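Long-range contacts in D-glycero-D-manno-heptose 1-phosphate kinase (Bacteroides thetaiotaomicron, PDB 3K85), which probably transfers phosphate from ATP to D-glycero-D-manno-heptose 1-phosphate, acting as a sugar kinase of the GHMP family: residues C43-T48 with K125-W130; G51-N56 with K97-T102; A60-S65 with G76-I81. One frame throughout, in Å; residues are numbered along the deposited sequence.

Contact 1: C43-T48 with K125-W130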
ATOM      1  N   CYS A  43      19.712 -17.773  -5.441  1.00 21.63           N
ATOM      2  CA  CYS A  43      19.842 -19.180  -5.164  1.00 23.28           C
ATOM      3  C   CYS A  43      19.276 -19.949  -6.334  1.00 24.62           C
ATOM      4  O   CYS A  43      18.254 -19.567  -6.898  1.00 25.28           O
ATOM      5  CB  CYS A  43      19.079 -19.543  -3.880  1.00 22.62           C
ATOM      6  SG  CYS A  43      18.860 -21.331  -3.617  1.00 27.52           S
ATOM      7  N   THR A  44      19.968 -20.999  -6.748  1.00 26.87           N
ATOM      8  CA  THR A  44      19.432 -21.827  -7.809  1.00 30.91           C
ATOM      9  C   THR A  44      19.544 -23.250  -7.320  1.00 32.02           C
ATOM     10  O   THR A  44      20.534 -23.628  -6.688  1.00 32.01           O
ATOM     11  CB  THR A  44      20.160 -21.644  -9.159  1.00 32.11           C
ATOM     12  OG1 THR A  44      20.385 -22.930  -9.748  1.00 33.55           O
ATOM     13  CG2 THR A  44      21.463 -20.899  -8.980  1.00 36.33           C
ATOM     14  N   ILE A  45      18.490 -24.016  -7.559  1.00 34.21           N
ATOM     15  CA  ILE A  45      18.443 -25.402  -7.140  1.00 37.17           C
ATOM     16  C   ILE A  45      18.079 -26.270  -8.337  1.00 39.38           C
ATOM     17  O   ILE A  45      17.097 -26.020  -9.033  1.00 37.82           O
ATOM     18  CB  ILE A  45      17.402 -25.606  -6.000  1.00 36.50           C
ATOM     19  CG1 ILE A  45      17.846 -24.843  -4.754  1.00 36.71           C
ATOM     20  CG2 ILE A  45      17.259 -27.090  -5.667  1.00 37.16           C
ATOM     21  CD1 ILE A  45      16.897 -24.982  -3.576  1.00 38.10           C
ATOM     22  N   GLU A  46      18.895 -27.279  -8.587  1.00 42.76           N
ATOM     23  CA  GLU A  46      18.646 -28.185  -9.689  1.00 47.69           C
ATOM     24  C   GLU A  46      18.657 -29.608  -9.160  1.00 48.70           C
ATOM     25  O   GLU A  46      19.623 -30.039  -8.528  1.00 48.45           O
ATOM     26  CB  GLU A  46      19.701 -27.990 -10.789  1.00 50.04           C
ATOM     27  CG  GLU A  46      21.125 -27.823 -10.289  1.00 55.27           C
ATOM     28  CD  GLU A  46      22.094 -27.414 -11.397  1.00 59.52           C
ATOM     29  OE1 GLU A  46      22.210 -28.164 -12.399  1.00 61.29           O
ATOM     30  OE2 GLU A  46      22.738 -26.345 -11.262  1.00 59.39           O
ATOM     31  N   GLU A  47      17.567 -30.326  -9.397  1.00 51.46           N
ATOM     32  CA  GLU A  47      17.471 -31.697  -8.926  1.00 56.55           C
ATOM     33  C   GLU A  47      18.408 -32.616  -9.699  1.00 58.09           C
ATOM     34  O   GLU A  47      18.699 -32.389 -10.874  1.00 57.61           O
ATOM     35  CB  GLU A  47      16.041 -32.227  -9.046  1.00 58.45           C
ATOM     36  CG  GLU A  47      15.905 -33.627  -8.463  1.00 64.09           C
ATOM     37  CD  GLU A  47      14.673 -34.363  -8.944  1.00 66.88           C
ATOM     38  OE1 GLU A  47      13.554 -34.003  -8.516  1.00 66.94           O
ATOM     39  OE2 GLU A  47      14.832 -35.307  -9.757  1.00 68.85           O
ATOM     40  N   THR A  48      18.875 -33.658  -9.022  1.00 59.99           N
ATOM     41  CA  THR A  48      19.774 -34.624  -9.627  1.00 62.07           C
ATOM     42  C   THR A  48      19.471 -36.017  -9.097  1.00 63.51           C
ATOM     43  O   THR A  48      18.885 -36.168  -8.022  1.00 64.56           O
ATOM     44  CB  THR A  48      21.247 -34.293  -9.320  1.00 61.66           C
ATOM     45  OG1 THR A  48      22.084 -35.306  -9.888  1.00 64.58           O
ATOM     46  CG2 THR A  48      21.490 -34.239  -7.820  1.00 60.73           C
ATOM     47  N   LYS A 125      12.264 -19.706  -0.813  1.00 24.91           N
ATOM     48  CA  LYS A 125      11.576 -19.493  -2.069  1.00 24.69           C
ATOM     49  C   LYS A 125      12.007 -20.509  -3.117  1.00 24.30           C
ATOM     50  O   LYS A 125      11.173 -21.007  -3.885  1.00 24.53           O
ATOM     51  CB  LYS A 125      11.809 -18.068  -2.571  1.00 28.38           C
ATOM     52  CG  LYS A 125      10.596 -17.161  -2.407  1.00 35.35           C
ATOM     53  CD  LYS A 125       9.400 -17.738  -3.169  1.00 40.86           C
ATOM     54  CE  LYS A 125       8.238 -16.768  -3.223  1.00 44.14           C
ATOM     55  NZ  LYS A 125       7.915 -16.253  -1.867  1.00 49.62           N
ATOM     56  N   ALA A 126      13.297 -20.839  -3.158  1.00 22.16           N
ATOM     57  CA  ALA A 126      13.748 -21.817  -4.142  1.00 22.94           C
ATOM     58  C   ALA A 126      13.078 -23.148  -3.833  1.00 23.55           C
ATOM     59  O   ALA A 126      12.551 -23.793  -4.733  1.00 22.13           O
ATOM     60  CB  ALA A 126      15.260 -21.964  -4.105  1.00 24.30           C
ATOM     61  N   PHE A 127      13.082 -23.552  -2.561  1.00 24.19           N
ATOM     62  CA  PHE A 127      12.441 -24.811  -2.176  1.00 25.77           C
ATOM     63  C   PHE A 127      10.940 -24.789  -2.471  1.00 25.59           C
ATOM     64  O   PHE A 127      10.398 -25.761  -3.016  1.00 26.44           O
ATOM     65  CB  PHE A 127      12.689 -25.129  -0.689  1.00 25.48           C
ATOM     66  CG  PHE A 127      14.016 -25.805  -0.428  1.00 29.00           C
ATOM     67  CD1 PHE A 127      14.206 -27.148  -0.751  1.00 29.35           C
ATOM     68  CD2 PHE A 127      15.088 -25.092   0.107  1.00 30.10           C
ATOM     69  CE1 PHE A 127      15.444 -27.767  -0.541  1.00 29.81           C
ATOM     70  CE2 PHE A 127      16.322 -25.699   0.315  1.00 29.49           C
ATOM     71  CZ  PHE A 127      16.499 -27.041  -0.010  1.00 28.49           C
ATOM     72  N   ILE A 128      10.272 -23.687  -2.133  1.00 22.85           N
ATOM     73  CA  ILE A 128       8.834 -23.575  -2.391  1.00 23.52           C
ATOM     74  C   ILE A 128       8.553 -23.751  -3.886  1.00 24.92           C
ATOM     75  O   ILE A 128       7.675 -24.524  -4.280  1.00 25.08           O
ATOM     76  CB  ILE A 128       8.293 -22.202  -1.937  1.00 24.53           C
ATOM     77  CG1 ILE A 128       8.482 -22.051  -0.425  1.00 21.59           C
ATOM     78  CG2 ILE A 128       6.831 -22.055  -2.354  1.00 22.14           C
ATOM     79  CD1 ILE A 128       8.193 -20.657   0.111  1.00 23.56           C
ATOM     80  N   GLU A 129       9.301 -23.028  -4.715  1.00 24.58           N
ATOM     81  CA  GLU A 129       9.162 -23.118  -6.171  1.00 27.53           C
ATOM     82  C   GLU A 129       9.456 -24.559  -6.607  1.00 27.58           C
ATOM     83  O   GLU A 129       8.716 -25.170  -7.380  1.00 28.36           O
ATOM     84  CB  GLU A 129      10.166 -22.166  -6.829  1.00 28.82           C
ATOM     85  CG  GLU A 129      10.036 -22.034  -8.327  1.00 31.96           C
ATOM     86  CD  GLU A 129       8.676 -21.521  -8.744  1.00 33.55           C
ATOM     87  OE1 GLU A 129       8.176 -20.567  -8.105  1.00 34.68           O
ATOM     88  OE2 GLU A 129       8.112 -22.070  -9.719  1.00 36.15           O
ATOM     89  N   TRP A 130      10.560 -25.077  -6.091  1.00 28.19           N
ATOM     90  CA  TRP A 130      11.041 -26.434  -6.347  1.00 30.02           C
ATOM     91  C   TRP A 130       9.970 -27.496  -6.006  1.00 29.88           C
ATOM     92  O   TRP A 130       9.539 -28.261  -6.869  1.00 27.87           O
ATOM     93  CB  TRP A 130      12.325 -26.607  -5.505  1.00 30.66           C
ATOM     94  CG  TRP A 130      12.987 -27.968  -5.351  1.00 35.17           C
ATOM     95  CD1 TRP A 130      13.850 -28.341  -4.339  1.00 34.81           C
ATOM     96  CD2 TRP A 130      12.894 -29.093  -6.224  1.00 35.03           C
ATOM     97  NE1 TRP A 130      14.292 -29.622  -4.534  1.00 37.10           N
ATOM     98  CE2 TRP A 130      13.723 -30.109  -5.683  1.00 37.95           C
ATOM     99  CE3 TRP A 130      12.198 -29.348  -7.409  1.00 38.73           C
ATOM    100  CZ2 TRP A 130      13.865 -31.359  -6.292  1.00 38.99           C
ATOM    101  CZ3 TRP A 130      12.340 -30.593  -8.016  1.00 40.90           C
ATOM    102  CH2 TRP A 130      13.167 -31.581  -7.454  1.00 42.15           C
TER

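Contact 2: G51-N56 with K97-T102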
ATOM      1  N   GLY A  51      22.232 -38.997  -6.030  1.00 58.83           N
ATOM      2  CA  GLY A  51      22.166 -39.467  -4.661  1.00 56.28           C
ATOM      3  C   GLY A  51      23.044 -38.619  -3.764  1.00 56.04           C
ATOM      4  O   GLY A  51      23.363 -39.001  -2.639  1.00 55.10           O
ATOM      5  N   ARG A  52      23.441 -37.455  -4.262  1.00 55.55           N
ATOM      6  CA  ARG A  52      24.292 -36.558  -3.487  1.00 55.49           C
ATOM      7  C   ARG A  52      23.611 -35.197  -3.304  1.00 53.92           C
ATOM      8  O   ARG A  52      22.570 -34.919  -3.901  1.00 52.14           O
ATOM      9  CB  ARG A  52      25.639 -36.379  -4.206  1.00 58.14           C
ATOM     10  CG  ARG A  52      26.874 -36.360  -3.301  1.00 62.30           C
ATOM     11  CD  ARG A  52      26.986 -37.642  -2.470  1.00 66.32           C
ATOM     12  NE  ARG A  52      28.358 -38.139  -2.330  1.00 68.22           N
ATOM     13  CZ  ARG A  52      29.366 -37.467  -1.775  1.00 69.53           C
ATOM     14  NH1 ARG A  52      29.182 -36.245  -1.291  1.00 68.61           N
ATOM     15  NH2 ARG A  52      30.569 -38.021  -1.706  1.00 70.98           N
ATOM     16  N   ILE A  53      24.193 -34.363  -2.456  1.00 52.32           N
ATOM     17  CA  ILE A  53      23.673 -33.028  -2.218  1.00 50.86           C
ATOM     18  C   ILE A  53      24.880 -32.111  -2.194  1.00 49.26           C
ATOM     19  O   ILE A  53      25.641 -32.074  -1.230  1.00 47.24           O
ATOM     20  CB  ILE A  53      22.910 -32.929  -0.890  1.00 52.06           C
ATOM     21  CG1 ILE A  53      22.712 -31.459  -0.522  1.00 52.54           C
ATOM     22  CG2 ILE A  53      23.651 -33.684   0.195  1.00 55.47           C
ATOM     23  CD1 ILE A  53      22.009 -31.246   0.795  1.00 56.08           C
ATOM     24  N   GLU A  54      25.043 -31.373  -3.283  1.00 48.52           N
ATOM     25  CA  GLU A  54      26.167 -30.471  -3.451  1.00 48.06           C
ATOM     26  C   GLU A  54      25.840 -29.030  -3.093  1.00 46.56           C
ATOM     27  O   GLU A  54      24.884 -28.453  -3.608  1.00 47.33           O
ATOM     28  CB  GLU A  54      26.645 -30.560  -4.896  1.00 49.48           C
ATOM     29  CG  GLU A  54      26.829 -31.995  -5.360  1.00 52.30           C
ATOM     30  CD  GLU A  54      27.225 -32.094  -6.820  1.00 56.24           C
ATOM     31  OE1 GLU A  54      28.270 -31.511  -7.193  1.00 57.21           O
ATOM     32  OE2 GLU A  54      26.492 -32.758  -7.593  1.00 55.79           O
ATOM     33  N   ILE A  55      26.654 -28.454  -2.217  1.00 43.99           N
ATOM     34  CA  ILE A  55      26.479 -27.078  -1.771  1.00 40.80           C
ATOM     35  C   ILE A  55      27.607 -26.134  -2.214  1.00 41.69           C
ATOM     36  O   ILE A  55      28.777 -26.341  -1.890  1.00 42.66           O
ATOM     37  CB  ILE A  55      26.358 -27.037  -0.239  1.00 36.74           C
ATOM     38  CG1 ILE A  55      25.043 -27.704   0.179  1.00 35.01           C
ATOM     39  CG2 ILE A  55      26.459 -25.606   0.262  1.00 34.10           C
ATOM     40  CD1 ILE A  55      24.888 -27.884   1.674  1.00 33.74           C
ATOM     41  N   ASN A  56      27.248 -25.099  -2.966  1.00 40.13           N
ATOM     42  CA  ASN A  56      28.221 -24.117  -3.422  1.00 39.26           C
ATOM     43  C   ASN A  56      27.703 -22.740  -2.998  1.00 39.93           C
ATOM     44  O   ASN A  56      27.071 -22.034  -3.780  1.00 40.50           O
ATOM     45  CB  ASN A  56      28.389 -24.209  -4.942  1.00 39.08           C
ATOM     46  CG  ASN A  56      29.405 -23.219  -5.474  1.00 39.92           C
ATOM     47  OD1 ASN A  56      30.221 -22.691  -4.722  1.00 39.11           O
ATOM     48  ND2 ASN A  56      29.365 -22.965  -6.778  1.00 38.82           N
ATOM     49  N   LYS A  97      16.529 -35.938  -0.343  1.00 47.34           N
ATOM     50  CA  LYS A  97      16.637 -35.290  -1.646  1.00 46.36           C
ATOM     51  C   LYS A  97      18.066 -35.245  -2.188  1.00 44.67           C
ATOM     52  O   LYS A  97      19.030 -35.157  -1.424  1.00 45.22           O
ATOM     53  CB  LYS A  97      16.078 -33.865  -1.570  1.00 46.69           C
ATOM     54  CG  LYS A  97      14.817 -33.651  -2.391  1.00 46.91           C
ATOM     55  CD  LYS A  97      13.577 -34.189  -1.700  1.00 47.27           C
ATOM     56  CE  LYS A  97      12.365 -34.111  -2.626  1.00 48.99           C
ATOM     57  NZ  LYS A  97      11.068 -34.261  -1.902  1.00 48.13           N
ATOM     58  N   SER A  98      18.186 -35.297  -3.515  1.00 41.98           N
ATOM     59  CA  SER A  98      19.478 -35.244  -4.196  1.00 39.99           C
ATOM     60  C   SER A  98      19.464 -34.021  -5.134  1.00 38.69           C
ATOM     61  O   SER A  98      18.683 -33.961  -6.083  1.00 37.84           O
ATOM     62  CB  SER A  98      19.690 -36.544  -4.988  1.00 41.15           C
ATOM     63  OG  SER A  98      20.971 -36.598  -5.588  1.00 41.72           O
ATOM     64  N   PHE A  99      20.335 -33.050  -4.884  1.00 37.40           N
ATOM     65  CA  PHE A  99      20.327 -31.846  -5.707  1.00 37.03           C
ATOM     66  C   PHE A  99      21.597 -31.020  -5.593  1.00 38.07           C
ATOM     67  O   PHE A  99      22.427 -31.237  -4.712  1.00 37.36           O
ATOM     68  CB  PHE A  99      19.155 -30.964  -5.286  1.00 35.17           C
ATOM     69  CG  PHE A  99      19.242 -30.508  -3.855  1.00 35.18           C
ATOM     70  CD1 PHE A  99      19.890 -29.327  -3.527  1.00 34.03           C
ATOM     71  CD2 PHE A  99      18.733 -31.304  -2.824  1.00 35.85           C
ATOM     72  CE1 PHE A  99      20.035 -28.938  -2.192  1.00 36.80           C
ATOM     73  CE2 PHE A  99      18.871 -30.930  -1.485  1.00 35.18           C
ATOM     74  CZ  PHE A  99      19.524 -29.743  -1.166  1.00 36.81           C
ATOM     75  N   LYS A 100      21.718 -30.047  -6.489  1.00 39.21           N
ATOM     76  CA  LYS A 100      22.853 -29.146  -6.499  1.00 39.51           C
ATOM     77  C   LYS A 100      22.240 -27.797  -6.144  1.00 38.30           C
ATOM     78  O   LYS A 100      21.188 -27.440  -6.674  1.00 36.78           O
ATOM     79  CB  LYS A 100      23.481 -29.114  -7.898  1.00 42.40           C
ATOM     80  CG  LYS A 100      24.843 -28.429  -7.968  1.00 47.55           C
ATOM     81  CD  LYS A 100      25.354 -28.272  -9.417  1.00 51.33           C
ATOM     82  CE  LYS A 100      25.690 -29.605 -10.108  1.00 53.95           C
ATOM     83  NZ  LYS A 100      24.497 -30.433 -10.466  1.00 54.44           N
ATOM     84  N   ILE A 101      22.870 -27.061  -5.232  1.00 37.29           N
ATOM     85  CA  ILE A 101      22.344 -25.764  -4.834  1.00 37.31           C
ATOM     86  C   ILE A 101      23.439 -24.707  -4.730  1.00 37.80           C
ATOM     87  O   ILE A 101      24.432 -24.891  -4.026  1.00 37.30           O
ATOM     88  CB  ILE A 101      21.564 -25.865  -3.489  1.00 37.33           C
ATOM     89  CG1 ILE A 101      21.003 -24.495  -3.110  1.00 34.90           C
ATOM     90  CG2 ILE A 101      22.458 -26.420  -2.394  1.00 35.59           C
ATOM     91  CD1 ILE A 101      20.224 -24.483  -1.812  1.00 37.53           C
ATOM     92  N   THR A 102      23.246 -23.596  -5.442  1.00 37.32           N
ATOM     93  CA  THR A 102      24.222 -22.509  -5.458  1.00 36.07           C
ATOM     94  C   THR A 102      23.716 -21.282  -4.732  1.00 36.04           C
ATOM     95  O   THR A 102      22.540 -20.952  -4.802  1.00 39.39           O
ATOM     96  CB  THR A 102      24.566 -22.142  -6.889  1.00 35.46           C
ATOM     97  OG1 THR A 102      25.074 -23.306  -7.540  1.00 34.88           O
ATOM     98  CG2 THR A 102      25.598 -21.026  -6.933  1.00 30.49           C
TER

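Contact 3: A60-S65 with G76-I81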
ATOM      1  N   ALA A  60      28.243 -18.291   2.445  1.00 41.71           N
ATOM      2  CA  ALA A  60      28.650 -19.009   3.647  1.00 44.14           C
ATOM      3  C   ALA A  60      30.088 -19.488   3.461  1.00 44.90           C
ATOM      4  O   ALA A  60      30.658 -20.144   4.335  1.00 44.85           O
ATOM      5  CB  ALA A  60      27.726 -20.195   3.889  1.00 44.11           C
ATOM      6  N   GLN A  61      30.663 -19.150   2.310  1.00 46.45           N
ATOM      7  CA  GLN A  61      32.031 -19.525   1.977  1.00 48.70           C
ATOM      8  C   GLN A  61      32.237 -21.024   2.150  1.00 49.23           C
ATOM      9  O   GLN A  61      33.192 -21.463   2.788  1.00 51.17           O
ATOM     10  CB  GLN A  61      33.010 -18.743   2.859  1.00 49.20           C
ATOM     11  CG  GLN A  61      33.163 -17.279   2.458  1.00 51.48           C
ATOM     12  CD  GLN A  61      33.739 -16.424   3.571  1.00 53.84           C
ATOM     13  OE1 GLN A  61      34.130 -15.276   3.355  1.00 55.91           O
ATOM     14  NE2 GLN A  61      33.783 -16.978   4.778  1.00 55.67           N
ATOM     15  N   CYS A  62      31.333 -21.803   1.569  1.00 47.98           N
ATOM     16  CA  CYS A  62      31.397 -23.248   1.661  1.00 47.69           C
ATOM     17  C   CYS A  62      31.154 -23.913   0.325  1.00 47.75           C
ATOM     18  O   CYS A  62      30.315 -23.472  -0.454  1.00 47.29           O
ATOM     19  CB  CYS A  62      30.355 -23.759   2.655  1.00 48.34           C
ATOM     20  SG  CYS A  62      30.067 -25.553   2.553  1.00 51.16           S
ATOM     21  N   CYS A  63      31.886 -24.990   0.070  1.00 49.38           N
ATOM     22  CA  CYS A  63      31.740 -25.741  -1.168  1.00 50.53           C
ATOM     23  C   CYS A  63      32.017 -27.209  -0.896  1.00 51.02           C
ATOM     24  O   CYS A  63      33.125 -27.692  -1.142  1.00 51.65           O
ATOM     25  CB  CYS A  63      32.709 -25.228  -2.228  1.00 50.15           C
ATOM     26  SG  CYS A  63      32.478 -26.048  -3.806  1.00 51.11           S
ATOM     27  N   LYS A  64      31.003 -27.909  -0.396  1.00 51.41           N
ATOM     28  CA  LYS A  64      31.130 -29.322  -0.060  1.00 51.78           C
ATOM     29  C   LYS A  64      30.009 -30.196  -0.590  1.00 51.77           C
ATOM     30  O   LYS A  64      28.894 -29.738  -0.823  1.00 53.21           O
ATOM     31  CB  LYS A  64      31.206 -29.494   1.457  1.00 50.77           C
ATOM     32  CG  LYS A  64      32.459 -28.928   2.072  1.00 52.17           C
ATOM     33  CD  LYS A  64      32.459 -29.094   3.583  1.00 53.69           C
ATOM     34  CE  LYS A  64      33.821 -28.751   4.173  1.00 53.61           C
ATOM     35  NZ  LYS A  64      34.269 -27.378   3.792  1.00 54.83           N
ATOM     36  N   SER A  65      30.329 -31.469  -0.774  1.00 51.11           N
ATOM     37  CA  SER A  65      29.378 -32.454  -1.251  1.00 51.17           C
ATOM     38  C   SER A  65      29.060 -33.310  -0.024  1.00 52.24           C
ATOM     39  O   SER A  65      29.933 -33.529   0.814  1.00 53.57           O
ATOM     40  CB  SER A  65      30.024 -33.297  -2.351  1.00 51.12           C
ATOM     41  OG  SER A  65      29.091 -34.170  -2.956  1.00 53.38           O
ATOM     42  N   GLY A  76      28.418 -26.027  10.976  1.00 51.96           N
ATOM     43  CA  GLY A  76      28.785 -24.645  11.208  1.00 49.88           C
ATOM     44  C   GLY A  76      29.140 -24.132   9.828  1.00 48.97           C
ATOM     45  O   GLY A  76      29.677 -23.040   9.649  1.00 48.70           O
ATOM     46  N   GLU A  77      28.823 -24.960   8.842  1.00 47.93           N
ATOM     47  CA  GLU A  77      29.083 -24.647   7.452  1.00 48.07           C
ATOM     48  C   GLU A  77      27.780 -24.751   6.661  1.00 46.21           C
ATOM     49  O   GLU A  77      27.094 -25.780   6.697  1.00 44.34           O
ATOM     50  CB  GLU A  77      30.121 -25.616   6.892  1.00 49.18           C
ATOM     51  CG  GLU A  77      31.387 -25.683   7.722  1.00 54.52           C
ATOM     52  CD  GLU A  77      32.519 -26.402   7.008  1.00 57.62           C
ATOM     53  OE1 GLU A  77      32.292 -27.528   6.505  1.00 57.75           O
ATOM     54  OE2 GLU A  77      33.635 -25.836   6.957  1.00 59.39           O
ATOM     55  N   ALA A  78      27.451 -23.679   5.943  1.00 44.25           N
ATOM     56  CA  ALA A  78      26.224 -23.633   5.156  1.00 40.72           C
ATOM     57  C   ALA A  78      25.057 -23.934   6.087  1.00 38.32           C
ATOM     58  O   ALA A  78      24.177 -24.725   5.764  1.00 36.42           O
ATOM     59  CB  ALA A  78      26.282 -24.656   4.026  1.00 39.70           C
ATOM     60  N   SER A  79      25.068 -23.303   7.256  1.00 38.29           N
ATOM     61  CA  SER A  79      24.012 -23.505   8.238  1.00 38.51           C
ATOM     62  C   SER A  79      22.648 -23.133   7.653  1.00 38.50           C
ATOM     63  O   SER A  79      21.692 -23.917   7.722  1.00 37.75           O
ATOM     64  CB  SER A  79      24.291 -22.661   9.484  1.00 40.29           C
ATOM     65  OG  SER A  79      25.485 -23.073  10.132  1.00 42.26           O
ATOM     66  N   LEU A  80      22.572 -21.937   7.069  1.00 37.20           N
ATOM     67  CA  LEU A  80      21.341 -21.439   6.467  1.00 34.17           C
ATOM     68  C   LEU A  80      20.705 -22.435   5.507  1.00 34.80           C
ATOM     69  O   LEU A  80      19.510 -22.717   5.597  1.00 35.89           O
ATOM     70  CB  LEU A  80      21.621 -20.124   5.753  1.00 33.03           C
ATOM     71  CG  LEU A  80      21.469 -18.845   6.580  1.00 30.87           C
ATOM     72  CD1 LEU A  80      21.866 -19.070   8.008  1.00 30.61           C
ATOM     73  CD2 LEU A  80      22.300 -17.757   5.946  1.00 29.21           C
ATOM     74  N   ILE A  81      21.499 -22.969   4.588  1.00 33.95           N
ATOM     75  CA  ILE A  81      20.999 -23.946   3.628  1.00 34.20           C
ATOM     76  C   ILE A  81      20.559 -25.218   4.350  1.00 35.92           C
ATOM     77  O   ILE A  81      19.492 -25.781   4.075  1.00 34.97           O
ATOM     78  CB  ILE A  81      22.086 -24.318   2.613  1.00 32.66           C
ATOM     79  CG1 ILE A  81      22.344 -23.134   1.682  1.00 35.51           C
ATOM     80  CG2 ILE A  81      21.686 -25.567   1.840  1.00 32.61           C
ATOM     81  CD1 ILE A  81      23.401 -23.417   0.639  1.00 32.39           C
TER
HETATM   82  O   HOH W   1      29.467 -21.856   6.002  1.00 27.57           O

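Contact 1: C43-T48 with K125-W130
I45 meets A126, F127 and W130, so that one strand side chain serves three positions on a helix face. Two of these meetings are CH-pi contacts. CD1 of I45 stands over the centre of the F127 ring, 4.0 Å from its centroid and only 10° off the normal. The second branch, CG2, is anti to the backbone N (CG1 takes chi1 -65°) and lies over the five-membered ring of W130, with its centroid 4.2 Å away. The two gamma branches thus part, and I45 crosses each aromatic side chain at about a right angle.

I45, C43 and A126 make plainly apolar contacts. CD1 of I45 presses on A126 CB at 3.5 Å, tighter than usual for two carbons, and C43 SG reaches the same methyl at 3.7 Å. A126 lies where the axes of strand 43-47 and helix 125-130 come to 8.5 Å, at an angle of 35°. Farther along, CB and CG of E47 lie by the rim atoms CH2 and CZ2 of W130, the side chains crossing at about a right angle; the poorly ordered carboxylate is placed doubtfully.

Strand 39-47 runs between strands 4-15 and 99-105, helix 115-131 packs on the sheet, and V84 and Y85 of helix 79-91 also touch F127.

Contact 2: G51-N56 with K97-T102
I53 reaches over one face of the F99 ring, its CG1 4.1 Å from the ring centroid, while its CD1 comes to 3.5 Å from the rim atom CZ. At the ring edge, in its plane, lies CB of I101 from the same strand as F99. A chi1 of 62° puts F99 CG between the backbone N and the carbonyl carbon, the crowded position. The side chain lies beside I53, pointing the same way. Another flat group, the carboxamide of N56, is turned to a partner beyond the pair: its ND2 hydrogen-bonds Y58 OH.

I55 and I101 repeat the side-by-side arrangement, CG1 of the first 3.9 Å from CG2 of the second. Across the sheet, E54 and K100 share the other face. OE2 of E54 and NZ of K100 are 4.2 Å apart, too far for a salt bridge, though their opposite charges may attract.

The backbones are joined in parallel fashion. E54 N donates to F99 O and E54 O accepts from I101 N at 2.9 Å, thereby straddling K100; N56 N then binds I101 O. At the entry S98 does the work: its OG donates to R52 O at 2.9 Å, in the carbonyl plane on a lone pair (129° at the oxygen), and receives a weak bond from G51 N. F99 N adds another weak bond to R52 O.

Strands 52-57 and 99-105 thus form a parallel pair in a mostly antiparallel sheet. Hairpin strand 62-67 and helix 79-91 intervene in sequence, an arrangement consistent with the S5-like N-terminal domain of GHMP kinases.

Contact 3: A60-S65 with G76-I81
K64 and E77 cross at about a right angle, and the meeting of their charged ends is one polar part of this contact. The glutamate chain is extended beyond CG, whereas the lysine chain runs straight until its last torsion, where chi4 of 56° turns NZ aside. OE1 of E77 lies against the lysine flank, 3.0 Å from CE, as well as forming a salt bridge to NZ at 3.4 Å. OE2 stands slightly farther from NZ, at 3.6 Å, so the ammonium group faces both carboxylate oxygens without a close grip on either.

Inward of this bridge, C62 holds its SG anti to the backbone N (chi1 166°), with the sulfur 4.2 Å from A78 CB and within loose contact of E77 CB. A60 approaches A78 from the turn, its CB 4.0 Å from A78 CA. Between their backbones sits a water that donates to A60 O at 2.7 Å and accepts from A78 N at the same distance, linking the turn to the start of the helix.

A78 is the N-cap of helix 79-91, and Q61 and C62 form a G1 beta bulge facing A57, where strands 52-57 and 62-67 pair as an antiparallel hairpin.

The three contacts are nested along the chain, contact 3 inside contact 2 and contact 2 inside contact 1, and all reach one mixed sheet. Contacts 1 and 2 have centres about 10 Å apart and share the seam between strands 39-47 and 99-105, which holds two probable hydrogen bonds: E46 O with K100 N at 2.9 Å and T48 N with S98 O at 3.0 Å. Contacts 2 and 3, with centres about 11 Å apart, meet through a probable hydrogen bond between I55 N and K64 O at 2.9 Å, and I55 CG2 touches I81 CD1 at 3.8 Å. Contacts 1 and 3 do not touch, their nearest atoms being about 5 Å apart.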